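Side-chain contacts in plasmin and fibronectin-binding protein A (Streptococcus pneumoniae, PDB 4MR0), which acts as a fibronectin-dependent adhesin and invasin on the pneumococcal surface, binding human fibronectin, plasmin, plasminogen and serum albumin: residues Q136-A141 with G149-P154; T347-H352 with N369-M374. All coordinates share one frame; numbering follows the deposited sequence.

Overall arrangement
Both contacts are buried and apolar, and neither has a hydrogen bond between its two segments; they differ in their place along a right-handed parallel beta-helix of the pectate lyase-like type. Contact 1 lies near the N-terminal end, where helix 132-143 rests on strand 150-153, and its chemistry is that of alanine and valine methyls, with a valine methyl also against the helix main chain. Contact 2 sits about 5 Å from the centre of the chain, inside the solenoid, where a corner at Ala348 and Ile349 meets the ring of Phe371 on strand 364-372 and the thioether of Met374 just after it. The nearest atoms are about 23 Å apart, so the two do not touch.

Contact 1: residues Q136-A141 with G149-P154; sequences QDAIDA and GNVYFP
Ala138 and Val151 carry this contact, in which helix 132-143 packs on strand 150-153 near the N-terminal end of a parallel beta-helix of the pectate lyase-like family. The helix follows strand 116-117 and leads into strand 150-153, which pairs in parallel with strand 116-117. Between side chains the contact is purely aliphatic: the CB of Ala138 and the CG1 of Val151 are 4.0 Å apart, both CB atoms being directed across the interface. Alanine suits the helix because its single methyl lets the backbones come close, with 6.6 Å between the CA atoms of Ala138 and Val151. The branched valine fits a strand and offers two methyls to the helix. Tyr121 also touches Ala138, and Leu172 of strand 170-174 touches Val151.

The second kind of contact is methyl against backbone. With CG1 anti to the backbone N of Val151 (chi1 176°), CG2 is left beside that nitrogen and meets the main chain of the helix. The CB of Ile139 is directed away from the strand, and its side chain touches Val164, while its CA lies 4.2 Å from CG2 of Val151. The same CG2 methyl lies 3.8 Å from the carbonyl O of Ala138.

Contact 2: residues T347-H352 with N369-M374; sequences TAIGTH and NHFDNM
Phe371 holds its CG beside the backbone N and anti to the carbonyl carbon (chi1 -60°), while Ile349 sets CG1 in the corresponding position (chi1 -53°) and then extends through chi2 (167°), carrying its CD1 methyl to the phenyl ring. The two side chains cross at about a right angle. CD1 of Ile349 arrives at the ring's edge, in its plane, and is 3.8 Å from CE1 of Phe371. The CB of Ile349 does not itself point at the strand, but one carbon beyond CG1 the CD1 methyl reaches the ring; a branched, apolar residue suits this buried corner.

Ala348 approaches the same ring obliquely. Its CB is close to two neighbouring ring carbons, 3.4 Å from CD1 of Phe371 and 3.5 Å from CE1, a snug fit for a single methyl.

The setting is the interior of the parallel beta-helix: the chain turns a corner at Ala348, the last residue of the second PbH1 repeat, and Ile349, which follows it; strand 364-372 belongs to the third. The ring of Phe371 also meets those of Phe336 and Phe394, from strands 329-337 and 387-396, in a run of aromatic residues on successive parallel strands. A flat apolar side chain can meet all these neighbours at once. Backbone hydrogen bonds link Ala348 to Ile305 and to Ala377, and Ile349 to Gly378 and Arg380, the last three on strand 377-381.

Met374 closes on Ala348 just past the strand's end. Bent at both chi2 and chi3, its unbranched thioether chain can curl back so that SD lies 4.1 Å from the CB of Ala348, and Phe336 touches it as well. The CG of Met374 packs against the main chain, 4.0 Å from the backbone N of Ala348.

Contact 1: residues Q136-A141 with G149-P154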
loop_
_atom_site.group_PDB
_atom_site.type_symbol
_atom_site.label_atom_id
_atom_site.label_comp_id
_atom_site.label_asym_id
_atom_site.label_seq_id
_atom_site.Cartn_x
_atom_site.Cartn_y
_atom_site.Cartn_z
ATOM N N GLN A 136 0.463 5.345 28.646
ATOM C CA GLN A 136 1.258 6.539 28.375
ATOM C C GLN A 136 2.317 6.759 29.457
ATOM O O GLN A 136 3.453 7.128 29.154
ATOM C CB GLN A 136 0.357 7.768 28.278
ATOM C CG GLN A 136 1.049 8.997 27.689
ATOM C CD GLN A 136 1.583 8.758 26.279
ATOM O OE1 GLN A 136 2.794 8.649 26.064
ATOM N NE2 GLN A 136 0.679 8.662 25.316
ATOM N N ASP A 137 1.952 6.535 30.717
ATOM C CA ASP A 137 2.902 6.712 31.813
ATOM C C ASP A 137 4.056 5.720 31.680
ATOM O O ASP A 137 5.201 6.038 31.998
ATOM C CB ASP A 137 2.212 6.523 33.174
ATOM C CG ASP A 137 1.121 7.552 33.426
ATOM O OD1 ASP A 137 1.252 8.693 32.939
ATOM O OD2 ASP A 137 0.135 7.223 34.123
ATOM N N ALA A 138 3.751 4.516 31.212
ATOM C CA ALA A 138 4.773 3.498 31.029
ATOM C C ALA A 138 5.746 3.977 29.960
ATOM O O ALA A 138 6.962 3.934 30.144
ATOM C CB ALA A 138 4.137 2.181 30.606
ATOM N N ILE A 139 5.197 4.438 28.840
ATOM C CA ILE A 139 6.010 4.928 27.738
ATOM C C ILE A 139 6.853 6.121 28.174
ATOM O O ILE A 139 8.048 6.181 27.889
ATOM C CB ILE A 139 5.119 5.337 26.538
ATOM C CG1 ILE A 139 4.463 4.089 25.931
ATOM C CG2 ILE A 139 5.947 6.054 25.490
ATOM C CD1 ILE A 139 3.448 4.396 24.858
ATOM N N ASP A 140 6.229 7.069 28.866
ATOM C CA ASP A 140 6.939 8.257 29.331
ATOM C C ASP A 140 8.126 7.910 30.223
ATOM O O ASP A 140 9.191 8.511 30.106
ATOM C CB ASP A 140 5.983 9.191 30.078
ATOM C CG ASP A 140 4.984 9.858 29.153
ATOM O OD1 ASP A 140 5.121 9.700 27.921
ATOM O OD2 ASP A 140 4.066 10.545 29.655
ATOM N N ALA A 141 7.945 6.939 31.112
ATOM C CA ALA A 141 9.026 6.526 32.000
ATOM C C ALA A 141 10.132 5.853 31.196
ATOM O O ALA A 141 11.321 6.074 31.443
ATOM C CB ALA A 141 8.496 5.567 33.059
ATOM N N GLY A 149 14.128 1.540 28.249
ATOM C CA GLY A 149 13.201 2.035 27.250
ATOM C C GLY A 149 12.223 0.955 26.831
ATOM O O GLY A 149 11.415 1.157 25.923
ATOM N N ASN A 150 12.290 -0.192 27.504
ATOM C CA ASN A 150 11.418 -1.321 27.199
ATOM C C ASN A 150 10.122 -1.338 28.000
ATOM O O ASN A 150 10.132 -1.219 29.230
ATOM C CB ASN A 150 12.171 -2.634 27.419
ATOM C CG ASN A 150 13.355 -2.783 26.485
ATOM O OD1 ASN A 150 13.189 -2.901 25.274
ATOM N ND2 ASN A 150 14.559 -2.768 27.043
ATOM N N VAL A 151 9.013 -1.488 27.280
ATOM C CA VAL A 151 7.675 -1.542 27.865
ATOM C C VAL A 151 7.033 -2.870 27.462
ATOM O O VAL A 151 7.096 -3.266 26.298
ATOM C CB VAL A 151 6.801 -0.370 27.359
ATOM C CG1 VAL A 151 5.380 -0.502 27.893
ATOM C CG2 VAL A 151 7.405 0.957 27.805
ATOM N N TYR A 152 6.420 -3.562 28.419
ATOM C CA TYR A 152 5.796 -4.849 28.122
ATOM C C TYR A 152 4.293 -4.877 28.378
ATOM O O TYR A 152 3.794 -4.214 29.288
ATOM C CB TYR A 152 6.472 -5.953 28.939
ATOM C CG TYR A 152 5.929 -7.336 28.662
ATOM C CD1 TYR A 152 6.149 -7.960 27.432
ATOM C CD2 TYR A 152 5.181 -8.018 29.624
ATOM C CE1 TYR A 152 5.636 -9.231 27.165
ATOM C CE2 TYR A 152 4.660 -9.289 29.368
ATOM C CZ TYR A 152 4.891 -9.887 28.139
ATOM O OH TYR A 152 4.365 -11.134 27.881
ATOM N N PHE A 153 3.581 -5.650 27.563
ATOM C CA PHE A 153 2.137 -5.798 27.680
ATOM C C PHE A 153 1.772 -7.262 27.920
ATOM O O PHE A 153 1.901 -8.094 27.019
ATOM C CB PHE A 153 1.417 -5.345 26.400
ATOM C CG PHE A 153 1.431 -3.856 26.167
ATOM C CD1 PHE A 153 2.594 -3.207 25.758
ATOM C CD2 PHE A 153 0.265 -3.112 26.316
ATOM C CE1 PHE A 153 2.595 -1.833 25.497
ATOM C CE2 PHE A 153 0.251 -1.736 26.057
ATOM C CZ PHE A 153 1.415 -1.098 25.648
ATOM N N PRO A 154 1.329 -7.598 29.144
ATOM C CA PRO A 154 0.940 -8.974 29.479
ATOM C C PRO A 154 -0.357 -9.332 28.747
ATOM O O PRO A 154 -1.007 -8.461 28.167
ATOM C CB PRO A 154 0.728 -8.917 30.994
ATOM C CG PRO A 154 1.682 -7.834 31.429
ATOM C CD PRO A 154 1.466 -6.781 30.364
#

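Contact 2: residues T347-H352 with N369-M374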
loop_
_atom_site.group_PDB
_atom_site.type_symbol
_atom_site.label_atom_id
_atom_site.label_comp_id
_atom_site.label_asym_id
_atom_site.label_seq_id
_atom_site.Cartn_x
_atom_site.Cartn_y
_atom_site.Cartn_z
ATOM N N THR A 347 -6.772 -1.379 -0.849
ATOM C CA THR A 347 -5.415 -1.243 -1.368
ATOM C C THR A 347 -4.494 -1.512 -0.190
ATOM O O THR A 347 -4.584 -0.842 0.835
ATOM C CB THR A 347 -5.160 0.183 -1.897
ATOM O OG1 THR A 347 -5.971 0.410 -3.053
ATOM C CG2 THR A 347 -3.696 0.371 -2.275
ATOM N N ALA A 348 -3.612 -2.497 -0.319
ATOM C CA ALA A 348 -2.722 -2.818 0.791
ATOM C C ALA A 348 -1.655 -1.763 1.072
ATOM O O ALA A 348 -1.487 -1.333 2.216
ATOM C CB ALA A 348 -2.055 -4.180 0.560
ATOM N N ILE A 349 -0.951 -1.333 0.029
ATOM C CA ILE A 349 0.144 -0.383 0.199
ATOM C C ILE A 349 0.229 0.648 -0.911
ATOM O O ILE A 349 0.019 0.327 -2.083
ATOM C CB ILE A 349 1.513 -1.124 0.211
ATOM C CG1 ILE A 349 1.501 -2.252 1.241
ATOM C CG2 ILE A 349 2.645 -0.141 0.514
ATOM C CD1 ILE A 349 2.678 -3.218 1.101
ATOM N N GLY A 350 0.554 1.887 -0.549
ATOM C CA GLY A 350 0.721 2.904 -1.571
ATOM C C GLY A 350 0.371 4.304 -1.125
ATOM O O GLY A 350 0.449 4.633 0.054
ATOM N N THR A 351 0.015 5.138 -2.090
ATOM C CA THR A 351 -0.404 6.499 -1.809
ATOM C C THR A 351 -1.098 7.029 -3.058
ATOM O O THR A 351 -0.994 6.433 -4.137
ATOM C CB THR A 351 0.772 7.407 -1.385
ATOM O OG1 THR A 351 0.242 8.601 -0.789
ATOM C CG2 THR A 351 1.649 7.769 -2.571
ATOM N N HIS A 352 -1.798 8.146 -2.918
ATOM C CA HIS A 352 -2.570 8.687 -4.030
ATOM C C HIS A 352 -2.466 10.200 -4.167
ATOM O O HIS A 352 -3.377 10.828 -4.705
ATOM C CB HIS A 352 -4.028 8.351 -3.782
ATOM C CG HIS A 352 -4.501 8.796 -2.432
ATOM N ND1 HIS A 352 -4.314 8.043 -1.292
ATOM C CD2 HIS A 352 -5.070 9.957 -2.025
ATOM C CE1 HIS A 352 -4.748 8.718 -0.243
ATOM N NE2 HIS A 352 -5.210 9.884 -0.660
ATOM N N ASN A 369 5.466 -10.331 0.465
ATOM C CA ASN A 369 4.187 -10.196 1.170
ATOM C C ASN A 369 3.131 -11.016 0.440
ATOM O O ASN A 369 3.314 -11.380 -0.724
ATOM C CB ASN A 369 3.707 -8.739 1.192
ATOM C CG ASN A 369 4.696 -7.807 1.851
ATOM O OD1 ASN A 369 5.410 -7.047 1.177
ATOM N ND2 ASN A 369 4.756 -7.861 3.172
ATOM N N HIS A 370 2.023 -11.297 1.123
ATOM C CA HIS A 370 0.917 -12.033 0.517
ATOM C C HIS A 370 -0.303 -11.105 0.498
ATOM O O HIS A 370 -0.868 -10.787 1.543
ATOM C CB HIS A 370 0.590 -13.296 1.324
ATOM C CG HIS A 370 -0.501 -14.132 0.724
ATOM N ND1 HIS A 370 -0.919 -15.321 1.282
ATOM C CD2 HIS A 370 -1.255 -13.953 -0.388
ATOM C CE1 HIS A 370 -1.883 -15.840 0.540
ATOM N NE2 HIS A 370 -2.105 -15.029 -0.479
ATOM N N PHE A 371 -0.692 -10.659 -0.690
ATOM C CA PHE A 371 -1.843 -9.773 -0.843
ATOM C C PHE A 371 -3.000 -10.681 -1.246
ATOM O O PHE A 371 -3.194 -10.980 -2.426
ATOM C CB PHE A 371 -1.550 -8.743 -1.923
ATOM C CG PHE A 371 -0.355 -7.881 -1.625
ATOM C CD1 PHE A 371 -0.390 -6.959 -0.582
ATOM C CD2 PHE A 371 0.807 -7.998 -2.378
ATOM C CE1 PHE A 371 0.727 -6.158 -0.293
ATOM C CE2 PHE A 371 1.928 -7.204 -2.099
ATOM C CZ PHE A 371 1.887 -6.285 -1.055
ATOM N N ASP A 372 -3.765 -11.099 -0.242
ATOM C CA ASP A 372 -4.859 -12.043 -0.416
ATOM C C ASP A 372 -6.238 -11.501 -0.786
ATOM O O ASP A 372 -7.072 -11.232 0.083
ATOM C CB ASP A 372 -4.972 -12.887 0.853
ATOM C CG ASP A 372 -5.648 -14.224 0.616
ATOM O OD1 ASP A 372 -6.141 -14.462 -0.504
ATOM O OD2 ASP A 372 -5.684 -15.036 1.562
ATOM N N ASN A 373 -6.468 -11.361 -2.086
ATOM C CA ASN A 373 -7.751 -10.902 -2.615
ATOM C C ASN A 373 -8.129 -9.455 -2.289
ATOM O O ASN A 373 -9.226 -9.200 -1.785
ATOM C CB ASN A 373 -8.861 -11.863 -2.138
ATOM C CG ASN A 373 -10.112 -11.801 -3.001
ATOM O OD1 ASN A 373 -10.035 -11.775 -4.234
ATOM N ND2 ASN A 373 -11.279 -11.797 -2.355
ATOM N N MET A 374 -7.236 -8.509 -2.578
ATOM C CA MET A 374 -7.523 -7.093 -2.334
ATOM C C MET A 374 -8.619 -6.668 -3.308
ATOM O O MET A 374 -8.736 -7.226 -4.398
ATOM C CB MET A 374 -6.276 -6.234 -2.563
ATOM C CG MET A 374 -5.496 -5.863 -1.287
ATOM S SD MET A 374 -4.755 -7.183 -0.316
ATOM C CE MET A 374 -6.213 -7.778 0.631
#